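Local coordinates for CdiA-CT toxin, Conserved domain protein (Yersinia pseudotuberculosis serotype O:3, PDB 4ZQU) that probably acts as a nuclease toxin of contact-dependent growth inhibition, with a restriction endonuclease-like domain that its cognate immunity protein CdiI binds, at residues D5-T10 with E87-V92; P19-Y24 with V76-S81; T23-D28 with V34-S39; R106-G111 with V116-T121. All coordinates share one frame; numbering follows the deposited sequence.

Contact 1 (D5-T10 with E87-V92)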
loop_
_atom_site.group_PDB
_atom_site.type_symbol
_atom_site.label_atom_id
_atom_site.label_comp_id
_atom_site.label_asym_id
_atom_site.label_seq_id
_atom_site.Cartn_x
_atom_site.Cartn_y
_atom_site.Cartn_z
ATOM N N ASP A 5 -9.734 15.353 -3.941
ATOM C CA ASP A 5 -11.092 14.822 -3.957
ATOM C C ASP A 5 -11.698 14.892 -5.353
ATOM O O ASP A 5 -12.432 13.992 -5.769
ATOM C CB ASP A 5 -11.967 15.578 -2.958
ATOM C CG ASP A 5 -11.512 15.383 -1.527
ATOM O OD1 ASP A 5 -12.029 14.464 -0.859
ATOM O OD2 ASP A 5 -10.628 16.137 -1.073
ATOM N N TYR A 6 -11.383 15.966 -6.069
ATOM C CA TYR A 6 -11.842 16.149 -7.440
ATOM C C TYR A 6 -11.313 15.045 -8.353
ATOM O O TYR A 6 -12.019 14.563 -9.241
ATOM C CB TYR A 6 -11.412 17.521 -7.961
ATOM C CG TYR A 6 -11.729 17.751 -9.417
ATOM C CD1 TYR A 6 -12.977 18.214 -9.808
ATOM C CD2 TYR A 6 -10.781 17.505 -10.403
ATOM C CE1 TYR A 6 -13.272 18.425 -11.140
ATOM C CE2 TYR A 6 -11.068 17.713 -11.738
ATOM C CZ TYR A 6 -12.315 18.172 -12.100
ATOM O OH TYR A 6 -12.608 18.383 -13.429
ATOM N N VAL A 7 -10.063 14.653 -8.129
ATOM C CA VAL A 7 -9.451 13.563 -8.877
ATOM C C VAL A 7 -10.244 12.270 -8.677
ATOM O O VAL A 7 -10.379 11.463 -9.595
ATOM C CB VAL A 7 -7.975 13.357 -8.456
ATOM C CG1 VAL A 7 -7.400 12.082 -9.060
ATOM C CG2 VAL A 7 -7.139 14.564 -8.859
ATOM N N GLY A 8 -10.793 12.091 -7.481
ATOM C CA GLY A 8 -11.563 10.902 -7.170
ATOM C C GLY A 8 -12.908 10.799 -7.865
ATOM O O GLY A 8 -13.465 9.708 -7.987
ATOM N N LYS A 9 -13.430 11.933 -8.322
ATOM C CA LYS A 9 -14.732 11.969 -8.979
ATOM C C LYS A 9 -14.716 11.236 -10.320
ATOM O O LYS A 9 -15.740 10.719 -10.764
ATOM C CB LYS A 9 -15.182 13.412 -9.172
ATOM N N THR A 10 -13.548 11.191 -10.952
ATOM C CA THR A 10 -13.396 10.567 -12.264
ATOM C C THR A 10 -12.883 9.131 -12.152
ATOM O O THR A 10 -12.583 8.489 -13.159
ATOM C CB THR A 10 -12.430 11.381 -13.161
ATOM O OG1 THR A 10 -12.457 10.868 -14.500
ATOM C CG2 THR A 10 -11.009 11.310 -12.626
ATOM N N GLU A 87 0.392 7.433 -12.869
ATOM C CA GLU A 87 0.012 8.743 -13.382
ATOM C C GLU A 87 0.035 9.823 -12.313
ATOM O O GLU A 87 -0.405 9.607 -11.185
ATOM C CB GLU A 87 -1.380 8.687 -14.010
ATOM C CG GLU A 87 -1.860 10.026 -14.543
ATOM C CD GLU A 87 -3.305 10.001 -14.971
ATOM O OE1 GLU A 87 -4.038 9.090 -14.533
ATOM O OE2 GLU A 87 -3.708 10.889 -15.751
ATOM N N VAL A 88 0.548 10.992 -12.677
ATOM C CA VAL A 88 0.453 12.155 -11.811
ATOM C C VAL A 88 -0.565 13.139 -12.376
ATOM O O VAL A 88 -0.412 13.632 -13.494
ATOM C CB VAL A 88 1.806 12.862 -11.645
ATOM C CG1 VAL A 88 1.666 14.030 -10.682
ATOM C CG2 VAL A 88 2.861 11.885 -11.153
ATOM N N ARG A 89 -1.612 13.403 -11.601
ATOM C CA ARG A 89 -2.621 14.389 -11.971
ATOM C C ARG A 89 -2.262 15.741 -11.368
ATOM O O ARG A 89 -2.430 15.961 -10.165
ATOM C CB ARG A 89 -4.009 13.944 -11.508
ATOM C CG ARG A 89 -4.556 12.735 -12.249
ATOM C CD ARG A 89 -5.261 13.140 -13.532
ATOM N NE ARG A 89 -6.432 13.976 -13.272
ATOM C CZ ARG A 89 -7.645 13.505 -12.994
ATOM N NH1 ARG A 89 -7.856 12.197 -12.937
ATOM N NH2 ARG A 89 -8.649 14.345 -12.772
ATOM N N LEU A 90 -1.766 16.641 -12.212
ATOM C CA LEU A 90 -1.209 17.908 -11.755
ATOM C C LEU A 90 -2.138 19.090 -12.000
ATOM O O LEU A 90 -2.554 19.344 -13.129
ATOM C CB LEU A 90 0.134 18.164 -12.443
ATOM C CG LEU A 90 0.895 19.420 -12.023
ATOM C CD1 LEU A 90 1.409 19.283 -10.597
ATOM C CD2 LEU A 90 2.037 19.699 -12.987
ATOM N N ALA A 91 -2.451 19.816 -10.932
ATOM C CA ALA A 91 -3.221 21.046 -11.042
ATOM C C ALA A 91 -2.289 22.254 -11.004
ATOM O O ALA A 91 -1.446 22.366 -10.115
ATOM C CB ALA A 91 -4.254 21.131 -9.934
ATOM N N VAL A 92 -2.432 23.146 -11.980
ATOM C CA VAL A 92 -1.646 24.376 -12.021
ATOM C C VAL A 92 -2.559 25.598 -12.172
ATOM O O VAL A 92 -3.581 25.537 -12.857
ATOM C CB VAL A 92 -0.605 24.354 -13.167
ATOM C CG1 VAL A 92 0.433 23.265 -12.923
ATOM C CG2 VAL A 92 -1.281 24.164 -14.514
#

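Contact 2 (P19-Y24 with V76-S81)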
loop_
_atom_site.group_PDB
_atom_site.type_symbol
_atom_site.label_atom_id
_atom_site.label_comp_id
_atom_site.label_asym_id
_atom_site.label_seq_id
_atom_site.Cartn_x
_atom_site.Cartn_y
_atom_site.Cartn_z
ATOM N N PRO A 19 -4.695 8.418 3.777
ATOM C CA PRO A 19 -3.836 9.602 3.690
ATOM C C PRO A 19 -2.343 9.296 3.780
ATOM O O PRO A 19 -1.933 8.374 4.488
ATOM C CB PRO A 19 -4.286 10.439 4.887
ATOM C CG PRO A 19 -5.709 10.071 5.064
ATOM C CD PRO A 19 -5.790 8.608 4.743
ATOM N N ASN A 20 -1.555 10.068 3.037
ATOM C CA ASN A 20 -0.100 9.984 3.063
ATOM C C ASN A 20 0.439 8.606 2.683
ATOM O O ASN A 20 1.455 8.158 3.220
ATOM C CB ASN A 20 0.421 10.386 4.444
ATOM C CG ASN A 20 -0.098 11.740 4.886
ATOM O OD1 ASN A 20 -0.817 11.849 5.879
ATOM N ND2 ASN A 20 0.264 12.781 4.146
ATOM N N PHE A 21 -0.235 7.937 1.753
ATOM C CA PHE A 21 0.245 6.644 1.279
ATOM C C PHE A 21 1.369 6.858 0.274
ATOM O O PHE A 21 1.177 6.677 -0.933
ATOM C CB PHE A 21 -0.882 5.831 0.644
ATOM C CG PHE A 21 -0.624 4.353 0.633
ATOM C CD1 PHE A 21 -1.204 3.535 1.587
ATOM C CD2 PHE A 21 0.208 3.781 -0.319
ATOM C CE1 PHE A 21 -0.970 2.175 1.589
ATOM C CE2 PHE A 21 0.446 2.417 -0.323
ATOM C CZ PHE A 21 -0.144 1.615 0.634
ATOM N N LYS A 22 2.541 7.229 0.784
ATOM C CA LYS A 22 3.644 7.688 -0.052
ATOM C C LYS A 22 3.162 8.827 -0.944
ATOM O O LYS A 22 2.714 9.870 -0.461
ATOM C CB LYS A 22 4.213 6.550 -0.902
ATOM C CG LYS A 22 4.987 5.506 -0.117
ATOM C CD LYS A 22 6.484 5.750 -0.246
ATOM C CE LYS A 22 7.257 4.456 -0.446
ATOM N NZ LYS A 22 8.266 4.269 0.632
ATOM N N THR A 23 3.233 8.606 -2.250
ATOM C CA THR A 23 2.823 9.605 -3.223
ATOM C C THR A 23 1.496 9.223 -3.880
ATOM O O THR A 23 0.865 10.045 -4.541
ATOM C CB THR A 23 3.900 9.786 -4.296
ATOM O OG1 THR A 23 3.492 10.790 -5.230
ATOM C CG2 THR A 23 4.125 8.476 -5.029
ATOM N N TYR A 24 1.072 7.979 -3.683
ATOM C CA TYR A 24 -0.142 7.474 -4.319
ATOM C C TYR A 24 -1.393 7.856 -3.537
ATOM O O TYR A 24 -1.505 7.569 -2.344
ATOM C CB TYR A 24 -0.071 5.954 -4.477
ATOM C CG TYR A 24 1.070 5.478 -5.348
ATOM C CD1 TYR A 24 1.572 6.276 -6.367
ATOM C CD2 TYR A 24 1.650 4.234 -5.142
ATOM C CE1 TYR A 24 2.618 5.848 -7.163
ATOM C CE2 TYR A 24 2.698 3.795 -5.933
ATOM C CZ TYR A 24 3.178 4.607 -6.941
ATOM O OH TYR A 24 4.219 4.177 -7.733
ATOM N N VAL A 76 -2.934 -1.159 5.196
ATOM C CA VAL A 76 -3.043 -1.419 3.760
ATOM C C VAL A 76 -1.678 -1.708 3.133
ATOM O O VAL A 76 -0.695 -1.030 3.430
ATOM C CB VAL A 76 -3.691 -0.228 3.019
ATOM C CG1 VAL A 76 -3.847 -0.532 1.528
ATOM C CG2 VAL A 76 -5.035 0.114 3.637
ATOM N N THR A 77 -1.629 -2.712 2.259
ATOM C CA THR A 77 -0.386 -3.101 1.597
ATOM C C THR A 77 -0.483 -2.986 0.075
ATOM O O THR A 77 -1.408 -3.518 -0.540
ATOM C CB THR A 77 0.019 -4.547 1.965
ATOM O OG1 THR A 77 0.230 -4.646 3.380
ATOM C CG2 THR A 77 1.295 -4.950 1.235
ATOM N N VAL A 78 0.471 -2.275 -0.521
ATOM C CA VAL A 78 0.567 -2.143 -1.973
ATOM C C VAL A 78 2.019 -2.302 -2.414
ATOM O O VAL A 78 2.916 -1.720 -1.807
ATOM C CB VAL A 78 0.037 -0.773 -2.470
ATOM C CG1 VAL A 78 0.122 -0.685 -3.990
ATOM C CG2 VAL A 78 -1.392 -0.533 -2.002
ATOM N N ASN A 79 2.261 -3.097 -3.452
ATOM C CA ASN A 79 3.595 -3.156 -4.039
ATOM C C ASN A 79 3.553 -2.988 -5.555
ATOM O O ASN A 79 2.481 -2.990 -6.158
ATOM C CB ASN A 79 4.317 -4.458 -3.655
ATOM C CG ASN A 79 3.582 -5.710 -4.106
ATOM O OD1 ASN A 79 2.866 -5.710 -5.104
ATOM N ND2 ASN A 79 3.767 -6.794 -3.363
ATOM N N SER A 80 4.728 -2.848 -6.158
ATOM C CA SER A 80 4.837 -2.492 -7.568
ATOM C C SER A 80 4.326 -3.581 -8.508
ATOM O O SER A 80 3.996 -3.304 -9.661
ATOM C CB SER A 80 6.289 -2.160 -7.908
ATOM O OG SER A 80 7.146 -3.227 -7.542
ATOM N N SER A 81 4.263 -4.815 -8.017
ATOM C CA SER A 81 3.773 -5.933 -8.817
ATOM C C SER A 81 2.284 -5.785 -9.113
ATOM O O SER A 81 1.775 -6.339 -10.087
ATOM C CB SER A 81 4.036 -7.259 -8.102
ATOM O OG SER A 81 3.305 -7.339 -6.891
#

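Contact 3 (T23-D28 with V34-S39)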
loop_
_atom_site.group_PDB
_atom_site.type_symbol
_atom_site.label_atom_id
_atom_site.label_comp_id
_atom_site.label_asym_id
_atom_site.label_seq_id
_atom_site.Cartn_x
_atom_site.Cartn_y
_atom_site.Cartn_z
ATOM N N THR A 23 3.233 8.606 -2.250
ATOM C CA THR A 23 2.823 9.605 -3.223
ATOM C C THR A 23 1.496 9.223 -3.880
ATOM O O THR A 23 0.865 10.045 -4.541
ATOM C CB THR A 23 3.900 9.786 -4.296
ATOM O OG1 THR A 23 3.492 10.790 -5.230
ATOM C CG2 THR A 23 4.125 8.476 -5.029
ATOM N N TYR A 24 1.072 7.979 -3.683
ATOM C CA TYR A 24 -0.142 7.474 -4.319
ATOM C C TYR A 24 -1.393 7.856 -3.537
ATOM O O TYR A 24 -1.505 7.569 -2.344
ATOM C CB TYR A 24 -0.071 5.954 -4.477
ATOM C CG TYR A 24 1.070 5.478 -5.348
ATOM C CD1 TYR A 24 1.572 6.276 -6.367
ATOM C CD2 TYR A 24 1.650 4.234 -5.142
ATOM C CE1 TYR A 24 2.618 5.848 -7.163
ATOM C CE2 TYR A 24 2.698 3.795 -5.933
ATOM C CZ TYR A 24 3.178 4.607 -6.941
ATOM O OH TYR A 24 4.219 4.177 -7.733
ATOM N N ASP A 25 -2.333 8.499 -4.219
ATOM C CA ASP A 25 -3.571 8.939 -3.588
ATOM C C ASP A 25 -4.728 8.023 -3.967
ATOM O O ASP A 25 -5.625 7.775 -3.164
ATOM C CB ASP A 25 -3.876 10.385 -3.981
ATOM C CG ASP A 25 -2.758 11.337 -3.594
ATOM O OD1 ASP A 25 -2.224 11.206 -2.474
ATOM O OD2 ASP A 25 -2.406 12.212 -4.410
ATOM N N TYR A 26 -4.693 7.514 -5.194
ATOM C CA TYR A 26 -5.728 6.607 -5.675
ATOM C C TYR A 26 -5.140 5.329 -6.250
ATOM O O TYR A 26 -4.037 5.325 -6.794
ATOM C CB TYR A 26 -6.596 7.291 -6.728
ATOM C CG TYR A 26 -7.430 8.409 -6.169
ATOM C CD1 TYR A 26 -8.679 8.159 -5.622
ATOM C CD2 TYR A 26 -6.964 9.716 -6.177
ATOM C CE1 TYR A 26 -9.445 9.178 -5.100
ATOM C CE2 TYR A 26 -7.724 10.743 -5.658
ATOM C CZ TYR A 26 -8.962 10.467 -5.119
ATOM O OH TYR A 26 -9.725 11.487 -4.602
ATOM N N PHE A 27 -5.895 4.244 -6.130
ATOM C CA PHE A 27 -5.486 2.960 -6.670
ATOM C C PHE A 27 -6.694 2.233 -7.235
ATOM O O PHE A 27 -7.610 1.883 -6.493
ATOM C CB PHE A 27 -4.808 2.114 -5.590
ATOM C CG PHE A 27 -4.223 0.825 -6.100
ATOM C CD1 PHE A 27 -3.555 0.782 -7.308
ATOM C CD2 PHE A 27 -4.341 -0.344 -5.369
ATOM C CE1 PHE A 27 -3.012 -0.402 -7.778
ATOM C CE2 PHE A 27 -3.803 -1.530 -5.838
ATOM C CZ PHE A 27 -3.139 -1.555 -7.042
ATOM N N ASP A 28 -6.709 2.025 -8.547
ATOM C CA ASP A 28 -7.764 1.231 -9.166
ATOM C C ASP A 28 -7.591 -0.212 -8.712
ATOM O O ASP A 28 -6.685 -0.908 -9.161
ATOM C CB ASP A 28 -7.718 1.344 -10.693
ATOM C CG ASP A 28 -8.952 0.759 -11.364
ATOM O OD1 ASP A 28 -9.416 -0.321 -10.942
ATOM O OD2 ASP A 28 -9.455 1.378 -12.324
ATOM N N VAL A 34 -2.329 3.338 -10.744
ATOM C CA VAL A 34 -2.170 4.231 -9.599
ATOM C C VAL A 34 -2.192 5.687 -10.044
ATOM O O VAL A 34 -1.725 6.027 -11.131
ATOM C CB VAL A 34 -0.865 3.962 -8.815
ATOM C CG1 VAL A 34 -0.843 2.548 -8.286
ATOM C CG2 VAL A 34 0.352 4.222 -9.677
ATOM N N VAL A 35 -2.753 6.542 -9.198
ATOM C CA VAL A 35 -2.826 7.962 -9.490
ATOM C C VAL A 35 -2.291 8.783 -8.326
ATOM O O VAL A 35 -2.683 8.580 -7.176
ATOM C CB VAL A 35 -4.270 8.405 -9.797
ATOM C CG1 VAL A 35 -4.334 9.912 -9.991
ATOM C CG2 VAL A 35 -4.800 7.687 -11.025
ATOM N N SER A 36 -1.383 9.704 -8.627
ATOM C CA SER A 36 -0.910 10.658 -7.635
ATOM C C SER A 36 -1.461 12.046 -7.935
ATOM O O SER A 36 -1.183 12.617 -8.990
ATOM C CB SER A 36 0.613 10.696 -7.596
ATOM O OG SER A 36 1.055 11.601 -6.600
ATOM N N ALA A 37 -2.248 12.578 -7.003
ATOM C CA ALA A 37 -2.869 13.887 -7.165
ATOM C C ALA A 37 -1.999 14.984 -6.570
ATOM O O ALA A 37 -1.933 15.144 -5.352
ATOM C CB ALA A 37 -4.253 13.902 -6.523
ATOM N N LYS A 38 -1.332 15.736 -7.438
ATOM C CA LYS A 38 -0.501 16.852 -7.007
ATOM C C LYS A 38 -1.136 18.170 -7.431
ATOM O O LYS A 38 -1.681 18.280 -8.528
ATOM C CB LYS A 38 0.913 16.725 -7.582
ATOM C CG LYS A 38 1.874 17.827 -7.140
ATOM C CD LYS A 38 3.274 17.628 -7.710
ATOM C CE LYS A 38 4.165 18.826 -7.408
ATOM N NZ LYS A 38 4.348 19.035 -5.945
ATOM N N SER A 39 -1.067 19.170 -6.561
ATOM C CA SER A 39 -1.666 20.465 -6.854
ATOM C C SER A 39 -0.736 21.618 -6.508
ATOM O O SER A 39 -0.059 21.604 -5.482
ATOM C CB SER A 39 -2.985 20.626 -6.096
ATOM O OG SER A 39 -3.562 21.897 -6.346
#

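Contact 4 (R106-G111 with V116-T121)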
loop_
_atom_site.group_PDB
_atom_site.type_symbol
_atom_site.label_atom_id
_atom_site.label_comp_id
_atom_site.label_asym_id
_atom_site.label_seq_id
_atom_site.Cartn_x
_atom_site.Cartn_y
_atom_site.Cartn_z
ATOM N N ARG A 106 8.696 20.107 -19.213
ATOM C CA ARG A 106 9.948 19.376 -19.063
ATOM C C ARG A 106 9.773 18.183 -18.136
ATOM O O ARG A 106 10.295 17.098 -18.398
ATOM C CB ARG A 106 11.049 20.293 -18.528
ATOM C CG ARG A 106 12.369 20.163 -19.269
ATOM C CD ARG A 106 13.403 21.171 -18.777
ATOM N NE ARG A 106 12.872 22.526 -18.638
ATOM C CZ ARG A 106 13.121 23.323 -17.602
ATOM N NH1 ARG A 106 13.886 22.898 -16.605
ATOM N NH2 ARG A 106 12.604 24.545 -17.562
ATOM N N ALA A 107 9.047 18.398 -17.045
ATOM C CA ALA A 107 8.758 17.341 -16.089
ATOM C C ALA A 107 7.805 16.308 -16.690
ATOM O O ALA A 107 7.883 15.121 -16.377
ATOM C CB ALA A 107 8.176 17.927 -14.817
ATOM N N ILE A 108 6.903 16.769 -17.551
ATOM C CA ILE A 108 5.993 15.879 -18.262
ATOM C C ILE A 108 6.779 14.871 -19.086
ATOM O O ILE A 108 6.500 13.671 -19.065
ATOM C CB ILE A 108 5.044 16.659 -19.188
ATOM C CG1 ILE A 108 4.019 17.443 -18.367
ATOM C CG2 ILE A 108 4.341 15.718 -20.153
ATOM C CD1 ILE A 108 3.092 18.296 -19.210
ATOM N N GLU A 109 7.774 15.371 -19.809
ATOM C CA GLU A 109 8.573 14.525 -20.683
ATOM C C GLU A 109 9.543 13.679 -19.872
ATOM O O GLU A 109 9.825 12.537 -20.230
ATOM C CB GLU A 109 9.329 15.372 -21.712
ATOM C CG GLU A 109 10.013 14.560 -22.803
ATOM C CD GLU A 109 9.036 14.086 -23.861
ATOM O OE1 GLU A 109 7.835 14.408 -23.748
ATOM O OE2 GLU A 109 9.464 13.396 -24.807
ATOM N N TYR A 110 10.053 14.246 -18.784
ATOM C CA TYR A 110 10.891 13.487 -17.867
ATOM C C TYR A 110 10.129 12.288 -17.312
ATOM O O TYR A 110 10.612 11.158 -17.366
ATOM C CB TYR A 110 11.385 14.366 -16.716
ATOM C CG TYR A 110 12.078 13.583 -15.626
ATOM C CD1 TYR A 110 13.389 13.156 -15.779
ATOM C CD2 TYR A 110 11.416 13.260 -14.448
ATOM C CE1 TYR A 110 14.025 12.432 -14.787
ATOM C CE2 TYR A 110 12.040 12.534 -13.454
ATOM C CZ TYR A 110 13.346 12.127 -13.626
ATOM O OH TYR A 110 13.970 11.407 -12.634
ATOM N N GLY A 111 8.934 12.546 -16.789
ATOM C CA GLY A 111 8.096 11.501 -16.233
ATOM C C GLY A 111 7.767 10.412 -17.236
ATOM O O GLY A 111 7.724 9.233 -16.886
ATOM N N VAL A 116 6.074 7.350 -16.210
ATOM C CA VAL A 116 5.006 7.997 -15.456
ATOM C C VAL A 116 4.271 9.032 -16.304
ATOM O O VAL A 116 4.885 9.946 -16.849
ATOM C CB VAL A 116 5.551 8.681 -14.186
ATOM C CG1 VAL A 116 4.425 9.344 -13.411
ATOM C CG2 VAL A 116 6.280 7.673 -13.316
ATOM N N LYS A 117 2.955 8.882 -16.416
ATOM C CA LYS A 117 2.155 9.836 -17.172
ATOM C C LYS A 117 1.818 11.054 -16.324
ATOM O O LYS A 117 1.121 10.949 -15.323
ATOM C CB LYS A 117 0.871 9.183 -17.686
ATOM C CG LYS A 117 -0.041 10.145 -18.429
ATOM C CD LYS A 117 -1.089 9.411 -19.249
ATOM C CE LYS A 117 -2.036 8.617 -18.366
ATOM N NZ LYS A 117 -3.085 7.933 -19.175
ATOM N N VAL A 118 2.325 12.213 -16.726
ATOM C CA VAL A 118 2.026 13.455 -16.027
ATOM C C VAL A 118 0.933 14.214 -16.769
ATOM O O VAL A 118 1.150 14.714 -17.873
ATOM C CB VAL A 118 3.277 14.341 -15.887
ATOM C CG1 VAL A 118 2.950 15.608 -15.107
ATOM C CG2 VAL A 118 4.396 13.567 -15.209
ATOM N N THR A 119 -0.244 14.285 -16.153
ATOM C CA THR A 119 -1.402 14.934 -16.756
ATOM C C THR A 119 -1.692 16.268 -16.081
ATOM O O THR A 119 -1.962 16.319 -14.882
ATOM C CB THR A 119 -2.651 14.042 -16.666
ATOM O OG1 THR A 119 -2.408 12.803 -17.345
ATOM C CG2 THR A 119 -3.847 14.738 -17.293
ATOM N N VAL A 120 -1.646 17.345 -16.859
ATOM C CA VAL A 120 -1.773 18.692 -16.314
ATOM C C VAL A 120 -3.155 19.294 -16.551
ATOM O O VAL A 120 -3.677 19.256 -17.664
ATOM C CB VAL A 120 -0.707 19.629 -16.913
ATOM C CG1 VAL A 120 -0.826 21.021 -16.326
ATOM C CG2 VAL A 120 0.675 19.070 -16.659
ATOM N N THR A 121 -3.737 19.851 -15.492
ATOM C CA THR A 121 -5.035 20.512 -15.569
ATOM C C THR A 121 -4.937 21.959 -15.098
ATOM O O THR A 121 -4.446 22.224 -14.002
ATOM C CB THR A 121 -6.094 19.785 -14.718
ATOM O OG1 THR A 121 -6.152 18.403 -15.093
ATOM C CG2 THR A 121 -7.461 20.420 -14.910
HETATM O O HOH W 1 4.328 12.204 -18.997
#

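Contact 1 (D5-T10 with E87-V92)
R89 reaches from its strand to helix 3-9 and T10 after it, where V7 and T10 receive its side chain. With CG anti to the carbonyl carbon (chi1 -69°) and further bends at chi2 and chi3, the chain folds over and brings the guanidinium group between V7 and T10. V7 lies alongside, the two side chains sliding past each other in opposite directions. Its CG1 sits over one face of the guanidinium, 3.9 Å from R89 NH1, while its CG2 is 4.1 Å from R89 CB, so the valine covers both the flat end and the root of the arginine. A branched valine suits this place because arginine offers apolar carbons and a flat, weakly hydrated face besides its charge. T10 approaches from the opposite direction: its methyl CG2 lies in the guanidinium plane, at the edge, 3.3 Å from R89 NH1, a van der Waals contact and no more. Y6 adds a marginal touch, CE2 to R89 NH2 at 4.3 Å. The helix thus rests on one face of the mixed sheet, V7 also meeting A37 of strand 33-39. Strand 85-92 is an inner strand between 33-39 and 117-122, and L90, pointing away from helix 3-9, packs on I58 of helix 53-66 across the sheet.

Contact 2 (P19-Y24 with V76-S81)
Against the beta hairpin of strands 70-73 and 76-79 packs the ring of F21, which comes from the loop before strand 26-27 and rests on V76 and V78. The ring comes in end first. F21 CZ meets V78 CG2 at 3.6 Å, and F21 CE2 lies 3.9 Å from V78 CB. On the ring's other flank F21 CE1 lies 3.9 Å from V76 CB, the two side chains crossing at about a right angle, and the carbonyl V76 O comes up to the ring's edge, 3.7 Å from F21 CE1. CG is anti to the backbone N of F21 (chi1 -157°), which swings the ring out of its loop to the strand. A long, flat phenylalanine suits the task, since the CA atoms of F21 and V76 are 9.1 Å apart. The loop itself is sharply folded: F21 is the centre of an inverse gamma turn and opens a type II' beta turn that runs to Y24.

V76 and V78 alternate along the strand with T77, which points away, so one side of the hairpin is apolar toward F21, with A71 and L73 of strand 70-73 also touching the ring. V76 and T77 pair antiparallel with a strand of the CdiI chain, the beta-augmentation that extends the hairpin's sheet across the toxin-immunity interface. K22, next to F21 in the loop, adds a salt bridge to E137 of the CdiI chain.

Contact 3 (T23-D28 with V34-S39)
V34 is flanked by two aromatic rings, F27 within the bulged beta hairpin of strands 26-27 and 33-39 and Y24 beside it, in the loop leading to strand 26-27. V34 CG2 stands over one face of the Y24 ring, 4.0 Å from the centroid and 22° off the normal, a CH-pi contact displaced toward the rim. V34 CG1, the other branch, meets F27 CD1 at 3.4 Å. CG1 lies anti to the carbonyl carbon (chi1 -60°), which leaves CG2 between the backbone N and the carbonyl carbon, and the two methyls go to different rings. On the opposite face of the sheet Y26 and V35, the antiparallel hydrogen-bonded pair, meet CB to CB at 4.0 Å beneath V7 of helix 3-9, with V35 N donating to Y26 O at 3.0 Å. The classic bulge comes from D25 and Y26, which both face V35: V35 O takes a hydrogen bond from each of their backbone nitrogens, at 3.0 Å from D25 N and from Y26 N. On the N-terminal side of Y26, polar groups hold the chain to strand 33-39. S36 OG, on a short side chain that puts a donor beside a backbone carbonyl, bonds T23 O at 2.6 Å. The carboxylate D25 OD2 accepts A37 N on the anti side, at 2.6 Å and 20° out of the carboxylate plane.

Contact 4 (R106-G111 with V116-T121)
I108 packs its branched chain over V118 and V120 at the second half of a beta-alpha-beta unit, where helix 98-113 turns back into strand 117-122. The helix and strand segments run nearly antiparallel, 153° between their directions, with axes 7.1 Å apart. CG1 of I108 lies anti to the carbonyl carbon and the chain then extends straight (chi2 177°), which carries CD1 on along the strand. Two contacts follow: I108 CG1 meets V118 CG1 at 3.9 Å with the side chains crossing obliquely, and I108 CD1 meets V120 CG2 at 3.6 Å at about a right angle. Isoleucine suits the place because one side chain has to span two valines, two residues apart. V118 and V120 both point toward the helix and hold CG1 anti to the backbone N, while K117 and T119 point the other way. The two valines use different branches, however: V118 sets CG1 against I108 and turns V118 CG2 toward A107 O (4.0 Å), whereas V120 uses CG2, anti to the carbonyl carbon, on I108.

Nearer the end of the helix, G111 comes so close that a beta carbon would collide with V118 CG2, so the absence of a side chain lets the helix approach. G111 O accepts a short hydrogen bond from V116 N, 2.6 Å, with the donor above the carbonyl plane. V116 also touches T65 of helix 53-66 and V88 of strand 85-92. A water bridges three backbone atoms of the two segments, donating to I108 O at 2.6 Å and to V116 O and accepting from V118 N at 3.0 Å.

Contacts 1, 3 and 4 share one mixed sheet: contact 1 reaches its inner strand 85-92, contact 3 joins edge strand 26-27 to inner strand 33-39, and contact 4 covers edge strand 117-122. Backbone pairing joins contact 1 to each of the other two, E87 and R89 bonding S36, and L90 bonding T119 and T121. Contact 2 shares T23 and Y24 with contact 3, but its hairpin extends into CdiI by strand pairing, while contact 3 meets CdiI at D28 and F27. Contacts 2, 3 and 4 are largely buried, whereas contact 1 is only partly so and uses an arginine against aliphatic groups. Contact 2 is apolar, contact 4 mixes aliphatic packing with a bridging water, and contact 3 has the densest hydrogen bonding.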